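Local coordinates for protein importin-95 (PDB 4XRI) that carries protein cargo into the nucleus as an importin-beta transport receptor built of HEAT repeats, and probably binds a small GTPase, at residues Asn657-Gln662 / Ser669-Leu674; Val678-Gly683 / Phe718-Ser723; Asn695-Asn700 / Pro712-Cys717; Gln738-Ala743 / Glu765-Ala770. The protein carries 2 engineered substitutions. All coordinates share one frame; numbering follows the deposited sequence.

From the N terminus, interaction 1 closes first, a short turn between the end of helix 648-660 and helix 665-682. Helix 665-682 runs on into interaction 2, which closes a longer loop by setting its C-terminal end beside helix 711-725. Interaction 3 lies wholly within that loop, pairing helix 690-701 with the earlier part of helix 711-725. Interaction 4 follows in series and joins helix 730-743 to helix 754-780. None of the four cross. Interaction 3 is the hub: Ile714 touches Ile672 of interaction 1, Leu697 touches Ile721 of interaction 2, and Leu715 packs on Ile767 of interaction 4, so successive helices form one continuous stack.

Interaction 1 of 4, residues Asn657-Gln662 / Ser669-Leu674; sequences NALGNQ and SMAIGL
Leu659 turns its CG away from its own carbonyl carbon (chi1 -82°), and with CD1 as the extended branch (chi2 172°) the other methyl, CD2, is the one that meets Ile672 of helix 665-682. The isoleucine sends its CG1 branch out in the same sense, anti to the carbonyl carbon at chi1 -60°, which puts CG1 in the path of the leucine. CD2 of Leu659 lies 3.7 Å from CG1 of Ile672, the two side chains crossing at a slant, and the same methyl rests 3.6 Å from the backbone N of Ile672. It therefore packs against the wall of the helix as well as against a side chain.

Ala671, one residue earlier, fills the space beside this pair. Its CB is 3.6 Å from CB of Ala658, methyl against methyl, and also 3.7 Å from the backbone N of Leu659. Further along the leucine, CG of Leu659 comes within 3.9 Å of CB of Ala671. With such small side chains at the centre the backbones come close: CA of Leu659 and CA of Ala671 are 5.4 Å apart. The contact is apolar in its side chains and buried, and its fit rests on shape.

The segments lie on either side of the short link between helix 648-660 and helix 665-682. Phe630 of helix 625-640 touches Ala658, Phe693 and Tyr696 of helix 690-701 touch Leu659, and Phe710 from a loop reaches Ile672, so the contact sits wedged between the preceding and following helices of the stack.

Interaction 2 of 4, residues Val678-Gly683 / Phe718-Ser723; sequences VTRSLG and FGDIAS
Arg680 leaves helix 665-682 beside Asp720 of helix 711-725 and can be followed outward from CB. The CB itself makes no close approach, but CG passes 3.5 Å from OD1 of Asp720, and CD comes nearer still, at 3.3 Å from the same oxygen. The chain then bends at chi3 (66°), which brings the NH1 edge of the guanidinium to OD1. Its NE and CZ stay farther off, and NH1 at the tip donates to OD1 of Asp720 at 3.2 Å, a fairly straight salt-bridge hydrogen bond with an N-H...O angle of 159°. OD1 sits near the guanidinium plane, at its edge, and is met on its syn side but from clearly out of the carboxylate plane, the two planes being turned 64° apart.

Behind the charged pair, OG1 of Thr679 lies 3.4 Å from CB of Asp720, while its own bonds go to the backbone oxygens of Val675 and Ser676. CG2 of Thr679 meets CG1 of Ile721 at 4.1 Å. A water donates to Asp720 O at 2.7 Å and, weakly, to Thr679 O, bridging the two backbones.

Losing the carboxylate to an alanine here would probably leave the Arg680 guanidinium without its charged mate and Ser676 OG without Asp720 OD2 as a partner. The carboxylate thus ties two points of helix 665-682 to one helix, and its negative charge is probably stabilised by the arginine and the serine hydroxyl together.

Interaction 3 of 4, residues Asn695-Asn700 / Pro712-Cys717; sequences NYLLGN and PAILQC
Leu697 and Ile714 mark the closest backbone approach of two helical segments, 695-700 and 712-717, which run roughly antiparallel with 148° between their directions. Their axes come within 10.4 Å, and the CA atoms of Leu697 and Ile714 are 6.3 Å apart. The two side chains then slide past each other in opposite directions: CB of Leu697 lies 4.0 Å from CG2 of Ile714, and the leucine CD1 methyl travels on to Cys717, stopping 3.7 Å from its SG. That sulfur is directed opposite the cysteine's backbone N (chi1 -160°), a setting that turns it to face the leucine.

At the other end of the isoleucine, CD1 of Ile714 lies 3.3 Å from OD1 of Asn700 and also runs against the amide carbon and CB of that residue. The oxygen is not left without a polar partner, because Asn708 donates to it through ND2, and so the methyl lies beside a bonded amide. With an alanine at Ile714, the Leu697 and Asn700 side chains would probably face a gap where both isoleucine branches had been.

Helix 665-682 also packs here, Ile672 touching Ile714 and Val675 touching Cys717. Antiparallel helices stacked in layers in this way are the architecture of HEAT-repeat solenoids such as importin beta.

Interaction 4 of 4, residues Gln738-Ala743 / Glu765-Ala770; sequences QVLQQA and EGIMDA
Apolar packing joins Leu740 and Ala743 of helix 730-743 to Ile767 and Ala770 of helix 754-780, two nearly antiparallel helices in the C-terminal part of the HEAT-repeat solenoid. Their segments lie 148° apart in direction, with axes 10.1 Å apart at closest approach. Each of the two larger residues meets a large and a small partner across the interface. Leu740 and Ile767 pass in opposite senses, with CD2 of Leu740 at 4.0 Å from CG2 of Ile767.

The same leucine methyl presses on the next turn, its CD2 at 3.4 Å from CB of Ala770, tighter than ordinary carbon contact. CG of Leu740 is anti to the carbonyl carbon (chi1 -65°) and CD1 takes the extended branch, leaving CD2 turned toward Ala770. Ile767 answers with its other end: CD1 lies 3.6 Å from CB of Ala743 and just as close to that residue's carbonyl carbon, so the methyl abuts the last turn of helix 730-743.

Leu715 of helix 711-725 touches both Ala743 and Ile767, Leu797 of helix 791-802 lies against Ile767, and Trp771 and Ile774 further along helix 754-780 meet Leu740. All four contacting residues are buried and aliphatic, so the helices are held here by van der Waals fit and by exclusion of water; the two alanines give the Leu740 and Ile767 methyls small partners to rest on, and the segments are joined by apolar contact alone.

Interaction 1 of 4, residues Asn657-Gln662 / Ser669-Leu674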
loop_
_atom_site.group_PDB
_atom_site.type_symbol
_atom_site.label_atom_id
_atom_site.label_comp_id
_atom_site.label_asym_id
_atom_site.label_seq_id
_atom_site.Cartn_x
_atom_site.Cartn_y
_atom_site.Cartn_z
ATOM N N ASN A 657 -13.033 -24.629 -12.414
ATOM C CA ASN A 657 -11.633 -24.928 -12.150
ATOM C C ASN A 657 -10.930 -23.784 -11.435
ATOM O O ASN A 657 -10.098 -24.007 -10.556
ATOM C CB ASN A 657 -10.908 -25.253 -13.454
ATOM C CG ASN A 657 -9.662 -26.079 -13.231
ATOM O OD1 ASN A 657 -8.542 -25.577 -13.332
ATOM N ND2 ASN A 657 -9.850 -27.357 -12.912
ATOM N N ALA A 658 -11.273 -22.559 -11.816
ATOM C CA ALA A 658 -10.740 -21.376 -11.153
ATOM C C ALA A 658 -11.249 -21.303 -9.717
ATOM O O ALA A 658 -10.508 -20.945 -8.801
ATOM C CB ALA A 658 -11.116 -20.118 -11.921
ATOM N N LEU A 659 -12.517 -21.657 -9.533
ATOM C CA LEU A 659 -13.136 -21.666 -8.211
ATOM C C LEU A 659 -12.459 -22.647 -7.261
ATOM O O LEU A 659 -12.269 -22.351 -6.083
ATOM C CB LEU A 659 -14.625 -22.009 -8.318
ATOM C CG LEU A 659 -15.597 -20.884 -8.680
ATOM C CD1 LEU A 659 -16.981 -21.456 -8.939
ATOM C CD2 LEU A 659 -15.645 -19.838 -7.573
ATOM N N GLY A 660 -12.105 -23.818 -7.777
ATOM C CA GLY A 660 -11.573 -24.883 -6.947
ATOM C C GLY A 660 -10.087 -24.779 -6.655
ATOM O O GLY A 660 -9.553 -25.545 -5.852
ATOM N N ASN A 661 -9.417 -23.831 -7.299
ATOM C CA ASN A 661 -7.970 -23.696 -7.159
ATOM C C ASN A 661 -7.576 -22.495 -6.304
ATOM O O ASN A 661 -7.380 -21.393 -6.816
ATOM C CB ASN A 661 -7.316 -23.589 -8.537
ATOM C CG ASN A 661 -5.802 -23.610 -8.466
ATOM O OD1 ASN A 661 -5.219 -24.067 -7.481
ATOM N ND2 ASN A 661 -5.156 -23.117 -9.516
ATOM N N GLN A 662 -7.453 -22.720 -5.000
ATOM C CA GLN A 662 -7.109 -21.656 -4.066
ATOM C C GLN A 662 -5.620 -21.333 -4.095
ATOM O O GLN A 662 -5.188 -20.317 -3.551
ATOM C CB GLN A 662 -7.528 -22.041 -2.648
ATOM C CG GLN A 662 -8.474 -23.225 -2.591
ATOM C CD GLN A 662 -9.461 -23.130 -1.447
ATOM O OE1 GLN A 662 -10.407 -23.916 -1.363
ATOM N NE2 GLN A 662 -9.252 -22.164 -0.560
ATOM N N SER A 669 -10.429 -15.633 -6.274
ATOM C CA SER A 669 -11.272 -14.506 -5.886
ATOM C C SER A 669 -12.037 -13.945 -7.081
ATOM O O SER A 669 -13.209 -13.595 -6.967
ATOM C CB SER A 669 -10.436 -13.403 -5.231
ATOM O OG SER A 669 -10.096 -13.752 -3.900
ATOM N N MET A 670 -11.363 -13.862 -8.225
ATOM C CA MET A 670 -11.995 -13.404 -9.458
ATOM C C MET A 670 -13.108 -14.353 -9.893
ATOM O O MET A 670 -14.145 -13.922 -10.396
ATOM C CB MET A 670 -10.955 -13.271 -10.572
ATOM C CG MET A 670 -11.509 -12.731 -11.873
ATOM S SD MET A 670 -12.071 -11.023 -11.742
ATOM C CE MET A 670 -10.506 -10.152 -11.711
ATOM N N ALA A 671 -12.876 -15.648 -9.702
ATOM C CA ALA A 671 -13.857 -16.666 -10.053
ATOM C C ALA A 671 -15.121 -16.528 -9.213
ATOM O O ALA A 671 -16.231 -16.663 -9.725
ATOM C CB ALA A 671 -13.256 -18.061 -9.885
ATOM N N ILE A 672 -14.942 -16.275 -7.921
ATOM C CA ILE A 672 -16.065 -16.073 -7.014
ATOM C C ILE A 672 -16.865 -14.844 -7.431
ATOM O O ILE A 672 -18.093 -14.854 -7.414
ATOM C CB ILE A 672 -15.591 -15.913 -5.563
ATOM C CG1 ILE A 672 -14.839 -17.168 -5.116
ATOM C CG2 ILE A 672 -16.772 -15.639 -4.645
ATOM C CD1 ILE A 672 -14.093 -16.993 -3.807
ATOM N N GLY A 673 -16.151 -13.792 -7.818
ATOM C CA GLY A 673 -16.773 -12.582 -8.319
ATOM C C GLY A 673 -17.522 -12.860 -9.609
ATOM O O GLY A 673 -18.577 -12.279 -9.867
ATOM N N LEU A 674 -16.977 -13.756 -10.425
ATOM C CA LEU A 674 -17.617 -14.135 -11.681
ATOM C C LEU A 674 -18.933 -14.868 -11.440
ATOM O O LEU A 674 -19.884 -14.713 -12.205
ATOM C CB LEU A 674 -16.681 -15.005 -12.525
ATOM C CG LEU A 674 -16.119 -14.369 -13.799
ATOM C CD1 LEU A 674 -17.251 -13.945 -14.727
ATOM C CD2 LEU A 674 -15.223 -13.186 -13.461
#

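Interaction 2 of 4, residues Val678-Gly683 / Phe718-Ser723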
loop_
_atom_site.group_PDB
_atom_site.type_symbol
_atom_site.label_atom_id
_atom_site.label_comp_id
_atom_site.label_asym_id
_atom_site.label_seq_id
_atom_site.Cartn_x
_atom_site.Cartn_y
_atom_site.Cartn_z
ATOM N N VAL A 678 -22.410 -13.734 -12.952
ATOM C CA VAL A 678 -23.226 -14.619 -13.775
ATOM C C VAL A 678 -24.638 -14.810 -13.215
ATOM O O VAL A 678 -25.614 -14.786 -13.965
ATOM C CB VAL A 678 -22.544 -15.996 -13.936
ATOM C CG1 VAL A 678 -23.522 -17.032 -14.467
ATOM C CG2 VAL A 678 -21.335 -15.880 -14.857
ATOM N N THR A 679 -24.747 -14.992 -11.902
ATOM C CA THR A 679 -26.046 -15.213 -11.275
ATOM C C THR A 679 -26.899 -13.948 -11.294
ATOM O O THR A 679 -28.120 -14.013 -11.440
ATOM C CB THR A 679 -25.903 -15.700 -9.821
ATOM O OG1 THR A 679 -25.112 -14.769 -9.073
ATOM C CG2 THR A 679 -25.240 -17.066 -9.785
ATOM N N ARG A 680 -26.252 -12.797 -11.150
ATOM C CA ARG A 680 -26.962 -11.525 -11.173
ATOM C C ARG A 680 -27.360 -11.141 -12.594
ATOM O O ARG A 680 -28.433 -10.578 -12.816
ATOM C CB ARG A 680 -26.103 -10.422 -10.547
ATOM C CG ARG A 680 -25.941 -10.554 -9.040
ATOM C CD ARG A 680 -24.928 -9.563 -8.483
ATOM N NE ARG A 680 -25.373 -8.178 -8.611
ATOM C CZ ARG A 680 -26.217 -7.584 -7.773
ATOM N NH1 ARG A 680 -26.715 -8.256 -6.743
ATOM N NH2 ARG A 680 -26.566 -6.319 -7.966
ATOM N N SER A 681 -26.496 -11.456 -13.555
ATOM C CA SER A 681 -26.732 -11.084 -14.946
ATOM C C SER A 681 -27.711 -12.024 -15.642
ATOM O O SER A 681 -28.522 -11.590 -16.460
ATOM C CB SER A 681 -25.413 -11.051 -15.722
ATOM O OG SER A 681 -24.540 -10.064 -15.201
ATOM N N LEU A 682 -27.631 -13.311 -15.323
ATOM C CA LEU A 682 -28.475 -14.310 -15.970
ATOM C C LEU A 682 -29.751 -14.565 -15.179
ATOM O O LEU A 682 -30.747 -15.032 -15.728
ATOM C CB LEU A 682 -27.711 -15.624 -16.161
ATOM C CG LEU A 682 -26.831 -15.794 -17.405
ATOM C CD1 LEU A 682 -25.795 -14.690 -17.524
ATOM C CD2 LEU A 682 -26.152 -17.158 -17.376
ATOM N N GLY A 683 -29.712 -14.256 -13.888
ATOM C CA GLY A 683 -30.849 -14.478 -13.015
ATOM C C GLY A 683 -31.199 -15.948 -12.899
ATOM O O GLY A 683 -30.319 -16.796 -12.745
ATOM N N PHE A 718 -23.311 -16.284 -1.922
ATOM C CA PHE A 718 -24.479 -17.018 -1.429
ATOM C C PHE A 718 -25.746 -16.191 -1.606
ATOM O O PHE A 718 -26.792 -16.710 -1.983
ATOM C CB PHE A 718 -24.314 -17.397 0.048
ATOM C CG PHE A 718 -23.357 -18.530 0.286
ATOM C CD1 PHE A 718 -23.019 -19.406 -0.733
ATOM C CD2 PHE A 718 -22.802 -18.726 1.541
ATOM C CE1 PHE A 718 -22.140 -20.449 -0.503
ATOM C CE2 PHE A 718 -21.924 -19.765 1.775
ATOM C CZ PHE A 718 -21.591 -20.628 0.751
ATOM N N GLY A 719 -25.635 -14.899 -1.330
ATOM C CA GLY A 719 -26.751 -13.983 -1.458
ATOM C C GLY A 719 -27.233 -13.867 -2.887
ATOM O O GLY A 719 -28.433 -13.880 -3.146
ATOM N N ASP A 720 -26.291 -13.759 -3.819
ATOM C CA ASP A 720 -26.620 -13.661 -5.239
ATOM C C ASP A 720 -27.260 -14.939 -5.773
ATOM O O ASP A 720 -28.200 -14.885 -6.571
ATOM C CB ASP A 720 -25.367 -13.332 -6.052
ATOM C CG ASP A 720 -24.809 -11.961 -5.730
ATOM O OD1 ASP A 720 -25.607 -11.012 -5.591
ATOM O OD2 ASP A 720 -23.574 -11.829 -5.615
ATOM N N ILE A 721 -26.751 -16.085 -5.329
ATOM C CA ILE A 721 -27.290 -17.374 -5.745
ATOM C C ILE A 721 -28.721 -17.546 -5.238
ATOM O O ILE A 721 -29.601 -18.011 -5.967
ATOM C CB ILE A 721 -26.415 -18.536 -5.243
ATOM C CG1 ILE A 721 -25.095 -18.568 -6.016
ATOM C CG2 ILE A 721 -27.141 -19.866 -5.392
ATOM C CD1 ILE A 721 -24.107 -19.582 -5.489
ATOM N N ALA A 722 -28.944 -17.155 -3.985
ATOM C CA ALA A 722 -30.268 -17.223 -3.374
ATOM C C ALA A 722 -31.284 -16.418 -4.179
ATOM O O ALA A 722 -32.406 -16.868 -4.413
ATOM C CB ALA A 722 -30.217 -16.722 -1.935
ATOM N N SER A 723 -30.881 -15.222 -4.595
ATOM C CA SER A 723 -31.731 -14.362 -5.412
ATOM C C SER A 723 -32.045 -15.005 -6.756
ATOM O O SER A 723 -33.158 -14.887 -7.270
ATOM C CB SER A 723 -31.068 -13.000 -5.638
ATOM O OG SER A 723 -31.140 -12.195 -4.477
HETATM O O HOH W 1 -28.613 -12.836 -8.271
#

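Interaction 3 of 4, residues Asn695-Asn700 / Pro712-Cys717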
loop_
_atom_site.group_PDB
_atom_site.type_symbol
_atom_site.label_atom_id
_atom_site.label_comp_id
_atom_site.label_asym_id
_atom_site.label_seq_id
_atom_site.Cartn_x
_atom_site.Cartn_y
_atom_site.Cartn_z
ATOM N N ASN A 695 -21.277 -26.224 -4.386
ATOM C CA ASN A 695 -20.321 -27.264 -4.026
ATOM C C ASN A 695 -18.890 -26.735 -3.952
ATOM O O ASN A 695 -18.150 -27.055 -3.018
ATOM C CB ASN A 695 -20.396 -28.424 -5.017
ATOM C CG ASN A 695 -21.636 -29.274 -4.825
ATOM O OD1 ASN A 695 -22.300 -29.201 -3.791
ATOM N ND2 ASN A 695 -21.953 -30.089 -5.822
ATOM N N TYR A 696 -18.510 -25.915 -4.926
ATOM C CA TYR A 696 -17.176 -25.321 -4.933
ATOM C C TYR A 696 -17.020 -24.270 -3.839
ATOM O O TYR A 696 -15.989 -24.210 -3.167
ATOM C CB TYR A 696 -16.864 -24.702 -6.297
ATOM C CG TYR A 696 -16.329 -25.692 -7.305
ATOM C CD1 TYR A 696 -14.996 -26.084 -7.281
ATOM C CD2 TYR A 696 -17.153 -26.237 -8.280
ATOM C CE1 TYR A 696 -14.500 -26.988 -8.199
ATOM C CE2 TYR A 696 -16.665 -27.144 -9.201
ATOM C CZ TYR A 696 -15.338 -27.513 -9.157
ATOM O OH TYR A 696 -14.847 -28.416 -10.071
ATOM N N LEU A 697 -18.046 -23.442 -3.666
ATOM C CA LEU A 697 -18.024 -22.402 -2.644
ATOM C C LEU A 697 -17.944 -23.007 -1.246
ATOM O O LEU A 697 -17.119 -22.594 -0.429
ATOM C CB LEU A 697 -19.259 -21.507 -2.759
ATOM C CG LEU A 697 -19.384 -20.670 -4.036
ATOM C CD1 LEU A 697 -20.710 -19.931 -4.058
ATOM C CD2 LEU A 697 -18.223 -19.693 -4.169
ATOM N N LEU A 698 -18.802 -23.987 -0.978
ATOM C CA LEU A 698 -18.800 -24.676 0.308
ATOM C C LEU A 698 -17.495 -25.435 0.506
ATOM O O LEU A 698 -16.990 -25.540 1.621
ATOM C CB LEU A 698 -19.985 -25.636 0.414
ATOM C CG LEU A 698 -21.370 -24.991 0.486
ATOM C CD1 LEU A 698 -22.460 -26.043 0.353
ATOM C CD2 LEU A 698 -21.525 -24.207 1.779
ATOM N N GLY A 699 -16.958 -25.967 -0.586
ATOM C CA GLY A 699 -15.687 -26.666 -0.543
ATOM C C GLY A 699 -14.552 -25.744 -0.142
ATOM O O GLY A 699 -13.648 -26.141 0.590
ATOM N N ASN A 700 -14.606 -24.507 -0.625
ATOM C CA ASN A 700 -13.613 -23.497 -0.281
ATOM C C ASN A 700 -13.652 -23.164 1.203
ATOM O O ASN A 700 -12.623 -22.880 1.816
ATOM C CB ASN A 700 -13.838 -22.224 -1.101
ATOM C CG ASN A 700 -12.716 -21.215 -0.936
ATOM O OD1 ASN A 700 -12.562 -20.598 0.120
ATOM N ND2 ASN A 700 -11.930 -21.035 -1.989
ATOM N N PRO A 712 -15.566 -13.702 2.838
ATOM C CA PRO A 712 -16.482 -12.565 2.649
ATOM C C PRO A 712 -17.150 -12.530 1.275
ATOM O O PRO A 712 -18.357 -12.301 1.191
ATOM C CB PRO A 712 -15.566 -11.346 2.834
ATOM C CG PRO A 712 -14.498 -11.823 3.746
ATOM C CD PRO A 712 -14.257 -13.252 3.347
ATOM N N ALA A 713 -16.379 -12.763 0.218
ATOM C CA ALA A 713 -16.921 -12.756 -1.138
ATOM C C ALA A 713 -17.804 -13.978 -1.385
ATOM O O ALA A 713 -18.769 -13.917 -2.147
ATOM C CB ALA A 713 -15.800 -12.699 -2.155
ATOM N N ILE A 714 -17.469 -15.087 -0.734
ATOM C CA ILE A 714 -18.239 -16.323 -0.869
ATOM C C ILE A 714 -19.636 -16.168 -0.264
ATOM O O ILE A 714 -20.627 -16.662 -0.812
ATOM C CB ILE A 714 -17.509 -17.508 -0.203
ATOM C CG1 ILE A 714 -16.311 -17.934 -1.052
ATOM C CG2 ILE A 714 -18.445 -18.690 -0.001
ATOM C CD1 ILE A 714 -15.461 -19.007 -0.408
ATOM N N LEU A 715 -19.711 -15.462 0.860
ATOM C CA LEU A 715 -20.990 -15.216 1.517
ATOM C C LEU A 715 -21.850 -14.271 0.692
ATOM O O LEU A 715 -23.051 -14.484 0.542
ATOM C CB LEU A 715 -20.777 -14.647 2.919
ATOM C CG LEU A 715 -19.939 -15.523 3.851
ATOM C CD1 LEU A 715 -19.922 -14.942 5.250
ATOM C CD2 LEU A 715 -20.450 -16.962 3.859
ATOM N N GLN A 716 -21.222 -13.226 0.156
ATOM C CA GLN A 716 -21.896 -12.313 -0.762
ATOM C C GLN A 716 -22.442 -13.102 -1.943
ATOM O O GLN A 716 -23.547 -12.852 -2.425
ATOM C CB GLN A 716 -20.944 -11.214 -1.250
ATOM C CG GLN A 716 -21.533 -10.332 -2.335
ATOM C CD GLN A 716 -20.505 -9.396 -2.957
ATOM O OE1 GLN A 716 -19.565 -8.945 -2.298
ATOM N NE2 GLN A 716 -20.683 -9.105 -4.239
ATOM N N CYS A 717 -21.651 -14.071 -2.388
ATOM C CA CYS A 717 -22.028 -14.939 -3.491
ATOM C C CYS A 717 -23.260 -15.781 -3.155
ATOM O O CYS A 717 -24.141 -15.968 -3.999
ATOM C CB CYS A 717 -20.852 -15.840 -3.856
ATOM S SG CYS A 717 -20.949 -16.550 -5.485
#

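Interaction 4 of 4, residues Gln738-Ala743 / Glu765-Ala770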
loop_
_atom_site.group_PDB
_atom_site.type_symbol
_atom_site.label_atom_id
_atom_site.label_comp_id
_atom_site.label_asym_id
_atom_site.label_seq_id
_atom_site.Cartn_x
_atom_site.Cartn_y
_atom_site.Cartn_z
ATOM N N GLN A 738 -26.005 -22.215 8.928
ATOM C CA GLN A 738 -24.981 -22.708 9.837
ATOM C C GLN A 738 -23.680 -21.924 9.664
ATOM O O GLN A 738 -23.072 -21.487 10.638
ATOM C CB GLN A 738 -24.756 -24.204 9.593
ATOM C CG GLN A 738 -23.736 -24.869 10.483
ATOM C CD GLN A 738 -23.729 -26.382 10.306
ATOM O OE1 GLN A 738 -24.748 -27.048 10.500
ATOM N NE2 GLN A 738 -22.584 -26.927 9.927
ATOM N N VAL A 739 -23.272 -21.748 8.413
ATOM C CA VAL A 739 -22.060 -21.010 8.079
ATOM C C VAL A 739 -22.181 -19.535 8.454
ATOM O O VAL A 739 -21.260 -18.953 9.036
ATOM C CB VAL A 739 -21.738 -21.125 6.577
ATOM C CG1 VAL A 739 -20.573 -20.220 6.212
ATOM C CG2 VAL A 739 -21.450 -22.570 6.207
ATOM N N LEU A 740 -23.322 -18.938 8.121
ATOM C CA LEU A 740 -23.571 -17.530 8.420
ATOM C C LEU A 740 -23.507 -17.242 9.915
ATOM O O LEU A 740 -22.958 -16.225 10.337
ATOM C CB LEU A 740 -24.934 -17.100 7.870
ATOM C CG LEU A 740 -25.139 -17.105 6.353
ATOM C CD1 LEU A 740 -26.575 -16.797 5.969
ATOM C CD2 LEU A 740 -24.183 -16.119 5.704
ATOM N N GLN A 741 -24.071 -18.147 10.709
ATOM C CA GLN A 741 -24.090 -17.992 12.160
ATOM C C GLN A 741 -22.685 -18.085 12.745
ATOM O O GLN A 741 -22.333 -17.333 13.653
ATOM C CB GLN A 741 -25.000 -19.044 12.800
ATOM C CG GLN A 741 -26.478 -18.791 12.568
ATOM C CD GLN A 741 -27.357 -19.932 13.048
ATOM O OE1 GLN A 741 -26.975 -21.100 12.982
ATOM N NE2 GLN A 741 -28.543 -19.594 13.544
ATOM N N GLN A 742 -21.884 -19.004 12.214
ATOM C CA GLN A 742 -20.497 -19.150 12.638
ATOM C C GLN A 742 -19.689 -17.911 12.278
ATOM O O GLN A 742 -18.905 -17.407 13.085
ATOM C CB GLN A 742 -19.867 -20.391 12.001
ATOM C CG GLN A 742 -18.390 -20.588 12.319
ATOM C CD GLN A 742 -17.475 -20.171 11.177
ATOM O OE1 GLN A 742 -17.917 -19.584 10.188
ATOM N NE2 GLN A 742 -16.190 -20.482 11.311
ATOM N N ALA A 743 -19.895 -17.426 11.058
ATOM C CA ALA A 743 -19.170 -16.270 10.545
ATOM C C ALA A 743 -19.435 -15.022 11.380
ATOM O O ALA A 743 -18.576 -14.149 11.500
ATOM C CB ALA A 743 -19.543 -16.022 9.090
ATOM N N GLU A 765 -20.239 -7.660 5.924
ATOM C CA GLU A 765 -20.862 -7.182 4.696
ATOM C C GLU A 765 -21.370 -8.383 3.911
ATOM O O GLU A 765 -22.504 -8.396 3.429
ATOM C CB GLU A 765 -19.878 -6.371 3.847
ATOM C CG GLU A 765 -19.580 -4.981 4.369
ATOM C CD GLU A 765 -18.607 -4.233 3.476
ATOM O OE1 GLU A 765 -18.490 -4.597 2.286
ATOM O OE2 GLU A 765 -17.954 -3.287 3.965
ATOM N N GLY A 766 -20.511 -9.392 3.799
ATOM C CA GLY A 766 -20.841 -10.628 3.118
ATOM C C GLY A 766 -22.010 -11.346 3.758
ATOM O O GLY A 766 -22.939 -11.755 3.064
ATOM N N ILE A 767 -21.968 -11.494 5.080
ATOM C CA ILE A 767 -23.045 -12.154 5.813
ATOM C C ILE A 767 -24.384 -11.467 5.576
ATOM O O ILE A 767 -25.390 -12.117 5.291
ATOM C CB ILE A 767 -22.788 -12.177 7.332
ATOM C CG1 ILE A 767 -21.438 -12.820 7.654
ATOM C CG2 ILE A 767 -23.908 -12.922 8.033
ATOM C CD1 ILE A 767 -21.080 -12.768 9.126
ATOM N N MET A 768 -24.383 -10.144 5.687
ATOM C CA MET A 768 -25.601 -9.359 5.530
ATOM C C MET A 768 -26.156 -9.468 4.114
ATOM O O MET A 768 -27.366 -9.562 3.919
ATOM C CB MET A 768 -25.338 -7.896 5.883
ATOM C CG MET A 768 -26.552 -7.160 6.408
ATOM S SD MET A 768 -27.315 -7.989 7.810
ATOM C CE MET A 768 -25.923 -8.158 8.913
ATOM N N ASP A 769 -25.262 -9.462 3.129
ATOM C CA ASP A 769 -25.658 -9.674 1.742
ATOM C C ASP A 769 -26.297 -11.049 1.585
ATOM O O ASP A 769 -27.309 -11.198 0.902
ATOM C CB ASP A 769 -24.458 -9.539 0.799
ATOM C CG ASP A 769 -23.934 -8.118 0.721
ATOM O OD1 ASP A 769 -24.663 -7.185 1.119
ATOM O OD2 ASP A 769 -22.793 -7.935 0.251
ATOM N N ALA A 770 -25.692 -12.047 2.224
ATOM C CA ALA A 770 -26.189 -13.416 2.180
ATOM C C ALA A 770 -27.605 -13.494 2.734
ATOM O O ALA A 770 -28.510 -13.993 2.065
ATOM C CB ALA A 770 -25.262 -14.346 2.950
#